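Local atomic coordinates of B-agarase (Saccharophagus degradans, PDB entry 4BQ2), a protein that hydrolyses the beta-linkages of agarose from chain ends, as a family 50 exo-beta-agarase of a marine bacterium. Residues 538-546 against 556-567. Residues are numbered along the deposited sequence; the frame is centred on the assembly and turned at random.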
# COMPACT_ATOMS: atom_id res chain seq x y z
N LEU A 538 9.37 -27.06 -31.04
CA LEU A 538 8.50 -26.48 -30.02
C LEU A 538 7.56 -27.57 -29.47
O LEU A 538 7.39 -27.68 -28.26
CB LEU A 538 7.71 -25.28 -30.58
CG LEU A 538 6.69 -24.65 -29.61
CD1 LEU A 538 6.53 -23.15 -29.81
CD2 LEU A 538 5.32 -25.33 -29.64
N ASN A 539 6.97 -28.37 -30.36
CA ASN A 539 6.15 -29.52 -29.94
C ASN A 539 6.83 -30.42 -28.94
O ASN A 539 6.23 -30.84 -27.95
CB ASN A 539 5.73 -30.37 -31.13
CG ASN A 539 4.53 -29.80 -31.86
OD1 ASN A 539 3.66 -29.17 -31.25
ND2 ASN A 539 4.48 -30.02 -33.15
N ASN A 540 8.09 -30.75 -29.21
CA ASN A 540 8.82 -31.63 -28.31
C ASN A 540 9.20 -30.92 -27.03
O ASN A 540 9.26 -31.54 -25.99
CB ASN A 540 10.06 -32.22 -28.97
CG ASN A 540 9.76 -33.51 -29.73
OD1 ASN A 540 8.93 -34.33 -29.32
ND2 ASN A 540 10.44 -33.69 -30.85
N ALA A 541 9.47 -29.62 -27.10
CA ALA A 541 9.80 -28.86 -25.89
C ALA A 541 8.57 -28.74 -24.97
O ALA A 541 8.69 -28.88 -23.74
CB ALA A 541 10.40 -27.50 -26.22
N TRP A 542 7.40 -28.55 -25.56
CA TRP A 542 6.19 -28.30 -24.79
C TRP A 542 5.35 -29.53 -24.59
O TRP A 542 4.31 -29.48 -23.92
CB TRP A 542 5.35 -27.21 -25.44
CG TRP A 542 5.97 -25.83 -25.35
CD1 TRP A 542 7.26 -25.53 -25.01
CD2 TRP A 542 5.33 -24.58 -25.65
NE1 TRP A 542 7.45 -24.16 -25.06
CE2 TRP A 542 6.28 -23.56 -25.44
CE3 TRP A 542 4.04 -24.23 -26.06
CZ2 TRP A 542 5.98 -22.20 -25.65
CZ3 TRP A 542 3.74 -22.88 -26.27
CH2 TRP A 542 4.71 -21.88 -26.06
N GLY A 543 5.81 -30.64 -25.17
CA GLY A 543 5.06 -31.90 -25.15
C GLY A 543 3.75 -31.80 -25.91
O GLY A 543 2.76 -32.40 -25.52
N LEU A 544 3.72 -31.03 -27.00
CA LEU A 544 2.48 -30.81 -27.75
C LEU A 544 2.51 -31.45 -29.15
O LEU A 544 3.53 -32.01 -29.55
CB LEU A 544 2.20 -29.29 -27.88
CG LEU A 544 1.87 -28.43 -26.66
CD1 LEU A 544 1.70 -26.98 -27.06
CD2 LEU A 544 0.61 -28.92 -25.95
N LYS A 545 1.42 -31.32 -29.89
CA LYS A 545 1.31 -31.90 -31.23
C LYS A 545 0.68 -30.91 -32.20
O LYS A 545 -0.19 -31.28 -33.00
CB LYS A 545 0.46 -33.17 -31.20
CG LYS A 545 1.01 -34.30 -30.35
CD LYS A 545 0.02 -35.46 -30.34
CE LYS A 545 -1.39 -34.98 -29.98
NZ LYS A 545 -2.46 -35.64 -30.78
N LEU A 546 1.09 -29.65 -32.12
CA LEU A 546 0.55 -28.64 -33.02
C LEU A 546 0.91 -29.00 -34.46
O LEU A 546 1.99 -29.52 -34.72
CB LEU A 546 1.11 -27.27 -32.67
CG LEU A 546 0.61 -26.78 -31.31
CD1 LEU A 546 1.64 -25.83 -30.70
CD2 LEU A 546 -0.77 -26.14 -31.53
N VAL A 556 -2.50 -20.98 -27.77
CA VAL A 556 -2.23 -22.30 -27.20
C VAL A 556 -2.43 -22.19 -25.69
O VAL A 556 -1.85 -21.29 -25.04
CB VAL A 556 -0.76 -22.71 -27.44
CG1 VAL A 556 -0.39 -23.95 -26.62
CG2 VAL A 556 -0.49 -22.89 -28.92
N ASP A 557 -3.23 -23.11 -25.15
CA ASP A 557 -3.59 -23.17 -23.72
C ASP A 557 -2.49 -23.82 -22.82
O ASP A 557 -2.64 -24.93 -22.26
CB ASP A 557 -4.97 -23.83 -23.59
CG ASP A 557 -5.47 -23.86 -22.17
OD1 ASP A 557 -5.07 -23.02 -21.33
OD2 ASP A 557 -6.29 -24.76 -21.88
N VAL A 558 -1.38 -23.10 -22.68
CA VAL A 558 -0.26 -23.54 -21.85
C VAL A 558 -0.65 -23.58 -20.38
O VAL A 558 0.01 -24.23 -19.58
CB VAL A 558 0.99 -22.68 -22.11
CG1 VAL A 558 1.57 -23.01 -23.48
CG2 VAL A 558 0.67 -21.19 -22.02
N LYS A 559 -1.75 -22.92 -20.05
CA LYS A 559 -2.23 -22.79 -18.68
C LYS A 559 -2.50 -24.15 -18.06
O LYS A 559 -2.31 -24.33 -16.87
CB LYS A 559 -3.47 -21.91 -18.67
CG LYS A 559 -4.25 -21.84 -17.38
CD LYS A 559 -5.28 -20.72 -17.47
CE LYS A 559 -5.93 -20.59 -18.86
NZ LYS A 559 -6.91 -21.66 -19.23
N ALA A 560 -2.94 -25.12 -18.87
CA ALA A 560 -3.20 -26.47 -18.36
C ALA A 560 -1.94 -27.38 -18.31
O ALA A 560 -2.00 -28.47 -17.75
CB ALA A 560 -4.33 -27.12 -19.15
N LEU A 561 -0.82 -26.93 -18.87
CA LEU A 561 0.43 -27.73 -18.87
C LEU A 561 1.23 -27.54 -17.58
O LEU A 561 1.33 -26.42 -17.07
CB LEU A 561 1.33 -27.37 -20.06
CG LEU A 561 0.71 -27.36 -21.47
CD1 LEU A 561 1.69 -26.85 -22.53
CD2 LEU A 561 0.21 -28.76 -21.82
N PRO A 562 1.84 -28.63 -17.06
CA PRO A 562 2.70 -28.47 -15.88
C PRO A 562 3.92 -27.64 -16.25
O PRO A 562 4.39 -27.71 -17.40
CB PRO A 562 3.09 -29.90 -15.52
CG PRO A 562 2.90 -30.71 -16.76
CD PRO A 562 1.87 -30.00 -17.61
N VAL A 563 4.43 -26.85 -15.32
CA VAL A 563 5.63 -26.07 -15.59
C VAL A 563 6.86 -26.98 -15.61
O VAL A 563 7.19 -27.61 -14.60
CB VAL A 563 5.85 -24.91 -14.59
CG1 VAL A 563 6.88 -23.94 -15.14
CG2 VAL A 563 4.54 -24.15 -14.33
N THR A 564 7.49 -27.08 -16.77
CA THR A 564 8.70 -27.89 -16.98
C THR A 564 9.87 -26.95 -17.25
O THR A 564 9.67 -25.73 -17.37
CB THR A 564 8.53 -28.84 -18.18
OG1 THR A 564 8.26 -28.05 -19.36
CG2 THR A 564 7.43 -29.83 -17.94
N ASP A 565 11.07 -27.51 -17.41
CA ASP A 565 12.28 -26.70 -17.67
C ASP A 565 12.15 -25.85 -18.92
O ASP A 565 12.52 -24.68 -18.91
CB ASP A 565 13.52 -27.60 -17.76
CG ASP A 565 13.84 -28.28 -16.42
OD1 ASP A 565 13.47 -27.69 -15.38
OD2 ASP A 565 14.40 -29.40 -16.40
N THR A 566 11.63 -26.45 -20.00
CA THR A 566 11.53 -25.73 -21.27
C THR A 566 10.46 -24.64 -21.17
O THR A 566 10.72 -23.50 -21.55
CB THR A 566 11.27 -26.66 -22.50
OG1 THR A 566 10.15 -27.50 -22.23
CG2 THR A 566 12.47 -27.54 -22.78
N LEU A 567 9.27 -24.99 -20.65
CA LEU A 567 8.21 -24.01 -20.45
C LEU A 567 8.68 -22.87 -19.55
O LEU A 567 8.52 -21.70 -19.89
CB LEU A 567 6.92 -24.65 -19.90
CG LEU A 567 6.04 -25.37 -20.93
CD1 LEU A 567 4.88 -26.08 -20.24
CD2 LEU A 567 5.54 -24.40 -22.01
O HOH W 1 7.10 -29.31 -21.43
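The indole face of Trp542, in the last turn of helix 535-542, receives methyl CD2 of Leu567 where the C-terminal end of that helix packs on the capped N-terminus of helix 565-593, within the beta-galactosidase-family part of the chain; the connection 556-564, with a 3-10 turn at 558-560, completes the contact. CD2 sits 3.4 Å from the centroid of the five-membered ring of Trp542, only 1° off the ring normal, a CH-pi contact that suits a branched aliphatic chain meeting a broad indole; the two side chains cross at about a right angle. CG of Leu538 covers the opposite face, 4.2 Å above the plane, leaving the indole sandwiched. Chi1 of -70° places CG of Trp542 beside its own backbone N, and chi2 then turns the six-membered ring toward the connection. There CZ3 meets Val558 CG1 at 3.5 Å, obliquely, while Leu544 CD1 lies at the ring edge, in its plane. At the other end of the indole, NE1 donates to Asp570 of helix 565-593, satisfying its buried N-H. Beyond the ring, Leu544 CD1 and Val556 CG1 meet tip to tip at 3.7 Å, Leu561 CD1 passes slantwise 4.1 Å from Leu544 CD2, and Val556 CG2 rests against Leu546. Positive phi at Gly543, readily adopted without a side chain, turns the chain out of the helix. Asn539 secures the returning chain: its amide accepts from Leu546 N and donates to Leu546 O. On the polar side of the contact, a water joins Ala541 O to Thr564 OG1, which caps the second helix by accepting a weak bond from Leu567 N. A small methyl at Ala541 lets Thr566 come close; chi1 of 52° sets Thr566 OG1 between its backbone N and carbonyl carbon, and from there it donates to Ala541 O, an unusually short 2.5 Å, from above the carbonyl plane.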